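Local coordinates for protein Co-type Nitrile Hydratase beta subunit (Pseudomonas putida, PDB 3QYH) that forms, with the alpha subunit, a cobalt-dependent nitrile hydratase, an enzyme that hydrates nitriles to the corresponding amides, at residues F51-I55 and L71-F76. Sequence-based numbering, arbitrary orientation.
Sequences FRHSI and LWLHVF
A buried helix-helix crossing in the helical N-terminal region of the beta subunit joins helices 48-56 and 68-82. The short segments 51-55 and 71-76, both alpha-helical, cross at 107° with axes 9.1 Å apart; Ser54 CA lies 5.8 Å from Val75 CA and Ile55 CA 6.2 Å from Leu71 CA. Ser54 OG sits 3.6 Å from Val75 CG2, and Val75 (chi1 t) fills the centre, its CG2 3.2 Å from Ile55 CG1 and its CG1 3.4 Å from Phe51 CD2. Phe51 (chi1 t) directs its ring edge at the face of Trp72 (chi1 m) in a T-shaped stack, its centroid 4.9 Å from that of the Trp72 five-membered ring, planes at 85°; Phe51 CE2 also reaches Phe76 CE2 at 3.9 Å. The Trp72 side chain lies about 9 Å from the bound cobalt(III) ion and packs on an aromatic side chain of the alpha subunit. Between the helices, a water oxygen lies 2.6 Å from Ser54 O, to which it donates, and 2.7 Å from His74 NE2.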
ATOM      1  N   PHE B  51      12.728   2.195   5.382  1.00 11.15           N
ATOM      2  CA  PHE B  51      12.161   3.277   4.570  1.00 13.34           C
ATOM      3  C   PHE B  51      10.873   3.748   5.225  1.00 11.30           C
ATOM      4  O   PHE B  51      10.690   4.954   5.476  1.00 11.14           O
ATOM      5  CB  PHE B  51      11.926   2.795   3.122  1.00 11.29           C
ATOM      6  CG  PHE B  51      11.187   3.776   2.256  1.00 11.82           C
ATOM      7  CD1 PHE B  51       9.804   3.702   2.133  1.00 13.88           C
ATOM      8  CD2 PHE B  51      11.870   4.757   1.563  1.00 12.28           C
ATOM      9  CE1 PHE B  51       9.114   4.613   1.326  1.00 16.18           C
ATOM     10  CE2 PHE B  51      11.188   5.675   0.768  1.00 13.66           C
ATOM     11  CZ  PHE B  51       9.817   5.599   0.638  1.00 12.67           C
ATOM     12  N   ARG B  52       9.985   2.811   5.542  1.00 13.40           N
ATOM     13  CA  ARG B  52       8.719   3.195   6.189  1.00 11.73           C
ATOM     14  C   ARG B  52       8.961   3.937   7.494  1.00 14.10           C
ATOM     15  O   ARG B  52       8.307   4.937   7.775  1.00 13.07           O
ATOM     16  CB  ARG B  52       7.839   1.979   6.471  1.00 11.71           C
ATOM     17  CG  ARG B  52       7.329   1.267   5.217  1.00 13.11           C
ATOM     18  CD  ARG B  52       6.126   0.387   5.558  1.00 10.47           C
ATOM     19  NE  ARG B  52       5.546  -0.216   4.356  1.00 11.52           N
ATOM     20  CZ  ARG B  52       5.904  -1.406   3.890  1.00 19.49           C
ATOM     21  NH1 ARG B  52       6.822  -2.124   4.532  1.00 11.93           N
ATOM     22  NH2 ARG B  52       5.343  -1.879   2.791  1.00 15.50           N
ATOM     23  N   HIS B  53       9.895   3.442   8.309  1.00 14.28           N
ATOM     24  CA  HIS B  53      10.091   4.031   9.627  1.00 13.32           C
ATOM     25  C   HIS B  53      10.757   5.407   9.553  1.00 13.75           C
ATOM     26  O   HIS B  53      10.606   6.231  10.451  1.00 13.99           O
ATOM     27  CB  HIS B  53      10.895   3.087  10.537  1.00 11.27           C
ATOM     28  CG  HIS B  53      10.961   3.550  11.960  1.00 14.68           C
ATOM     29  ND1 HIS B  53       9.836   3.891  12.686  1.00 15.23           N
ATOM     30  CD2 HIS B  53      12.018   3.727  12.793  1.00 13.66           C
ATOM     31  CE1 HIS B  53      10.199   4.266  13.899  1.00 14.50           C
ATOM     32  NE2 HIS B  53      11.513   4.167  13.993  1.00 14.77           N
ATOM     33  N   SER B  54      11.516   5.640   8.492  1.00 12.12           N
ATOM     34  CA  SER B  54      12.089   6.951   8.242  1.00 11.79           C
ATOM     35  C   SER B  54      10.991   7.985   8.031  1.00 13.40           C
ATOM     36  O   SER B  54      11.059   9.084   8.567  1.00 14.87           O
ATOM     37  CB  SER B  54      13.038   6.907   7.032  1.00 14.69           C
ATOM     38  OG  SER B  54      13.494   8.208   6.729  1.00 15.07           O
ATOM     39  N   ILE B  55       9.964   7.618   7.267  1.00 12.37           N
ATOM     40  CA  ILE B  55       8.809   8.497   7.058  1.00 13.38           C
ATOM     41  C   ILE B  55       8.086   8.729   8.381  1.00 16.11           C
ATOM     42  O   ILE B  55       7.701   9.864   8.695  1.00 11.43           O
ATOM     43  CB  ILE B  55       7.842   7.899   6.022  1.00 12.16           C
ATOM     44  CG1 ILE B  55       8.461   7.978   4.622  1.00 13.55           C
ATOM     45  CG2 ILE B  55       6.490   8.635   6.028  1.00 13.53           C
ATOM     46  CD1 ILE B  55       7.659   7.211   3.547  1.00 14.14           C
ATOM     47  N   LEU B  71       7.334  13.044   1.110  1.00 13.87           N
ATOM     48  CA  LEU B  71       7.712  12.105   2.171  1.00 16.70           C
ATOM     49  C   LEU B  71       8.879  11.222   1.707  1.00 17.53           C
ATOM     50  O   LEU B  71       9.823  10.973   2.454  1.00 18.82           O
ATOM     51  CB  LEU B  71       6.535  11.210   2.571  1.00 16.80           C
ATOM     52  CG  LEU B  71       5.199  11.945   2.774  1.00 18.25           C
ATOM     53  CD1 LEU B  71       4.129  10.928   3.150  1.00 20.12           C
ATOM     54  CD2 LEU B  71       5.329  13.028   3.821  1.00 17.88           C
ATOM     55  N   TRP B  72       8.816  10.749   0.472  1.00 15.59           N
ATOM     56  CA  TRP B  72       9.897   9.931  -0.062  1.00 12.00           C
ATOM     57  C   TRP B  72      11.184  10.741  -0.171  1.00 12.11           C
ATOM     58  O   TRP B  72      12.269  10.248   0.171  1.00 14.36           O
ATOM     59  CB  TRP B  72       9.528   9.390  -1.443  1.00 11.17           C
ATOM     60  CG  TRP B  72       8.495   8.298  -1.427  1.00 14.39           C
ATOM     61  CD1 TRP B  72       7.580   8.049  -0.450  1.00 13.04           C
ATOM     62  CD2 TRP B  72       8.278   7.313  -2.446  1.00 13.24           C
ATOM     63  NE1 TRP B  72       6.798   6.966  -0.798  1.00 12.49           N
ATOM     64  CE2 TRP B  72       7.205   6.495  -2.013  1.00 12.16           C
ATOM     65  CE3 TRP B  72       8.885   7.040  -3.683  1.00 11.42           C
ATOM     66  CZ2 TRP B  72       6.720   5.423  -2.777  1.00 12.38           C
ATOM     67  CZ3 TRP B  72       8.403   5.979  -4.441  1.00 12.39           C
ATOM     68  CH2 TRP B  72       7.336   5.186  -3.990  1.00 11.75           C
ATOM     69  N   LEU B  73      11.070  11.964  -0.672  1.00 11.69           N
ATOM     70  CA  LEU B  73      12.234  12.842  -0.810  1.00 14.86           C
ATOM     71  C   LEU B  73      12.921  13.010   0.547  1.00 17.56           C
ATOM     72  O   LEU B  73      14.149  12.988   0.644  1.00 17.14           O
ATOM     73  CB  LEU B  73      11.832  14.205  -1.391  1.00 12.68           C
ATOM     74  CG  LEU B  73      12.934  15.271  -1.384  1.00 21.23           C
ATOM     75  CD1 LEU B  73      14.158  14.822  -2.187  1.00 17.32           C
ATOM     76  CD2 LEU B  73      12.409  16.576  -1.905  1.00 18.78           C
ATOM     77  N   HIS B  74      12.114  13.157   1.594  1.00 17.47           N
ATOM     78  CA  HIS B  74      12.638  13.280   2.959  1.00 16.67           C
ATOM     79  C   HIS B  74      13.452  12.061   3.329  1.00 16.56           C
ATOM     80  O   HIS B  74      14.549  12.197   3.882  1.00 20.37           O
ATOM     81  CB  HIS B  74      11.516  13.486   4.005  1.00 18.85           C
ATOM     82  CG  HIS B  74      11.971  13.276   5.419  1.00 20.77           C
ATOM     83  ND1 HIS B  74      12.371  14.316   6.233  1.00 22.22           N
ATOM     84  CD2 HIS B  74      12.136  12.141   6.145  1.00 21.73           C
ATOM     85  CE1 HIS B  74      12.739  13.830   7.406  1.00 25.99           C
ATOM     86  NE2 HIS B  74      12.605  12.514   7.379  1.00 24.84           N
ATOM     87  N   VAL B  75      12.937  10.871   3.022  1.00 12.74           N
ATOM     88  CA  VAL B  75      13.661   9.650   3.356  1.00 12.73           C
ATOM     89  C   VAL B  75      15.014   9.638   2.652  1.00 16.63           C
ATOM     90  O   VAL B  75      16.034   9.339   3.269  1.00 16.33           O
ATOM     91  CB  VAL B  75      12.878   8.374   2.963  1.00 17.23           C
ATOM     92  CG1 VAL B  75      13.686   7.133   3.277  1.00 13.81           C
ATOM     93  CG2 VAL B  75      11.546   8.333   3.682  1.00 16.65           C
ATOM     94  N   PHE B  76      15.030   9.961   1.361  1.00 13.54           N
ATOM     95  CA  PHE B  76      16.282   9.894   0.612  1.00 13.94           C
ATOM     96  C   PHE B  76      17.319  10.862   1.212  1.00 15.50           C
ATOM     97  O   PHE B  76      18.495  10.532   1.328  1.00 19.25           O
ATOM     98  CB  PHE B  76      16.045  10.178  -0.875  1.00 11.02           C
ATOM     99  CG  PHE B  76      15.030   9.254  -1.518  1.00 14.34           C
ATOM    100  CD1 PHE B  76      14.247   9.689  -2.590  1.00 15.38           C
ATOM    101  CD2 PHE B  76      14.854   7.961  -1.047  1.00 11.28           C
ATOM    102  CE1 PHE B  76      13.313   8.838  -3.191  1.00 10.47           C
ATOM    103  CE2 PHE B  76      13.911   7.103  -1.633  1.00 15.84           C
ATOM    104  CZ  PHE B  76      13.133   7.550  -2.694  1.00 11.80           C
TER
HETATM  105  O   HOH W   1      13.078  10.607   9.287  1.00 22.50           O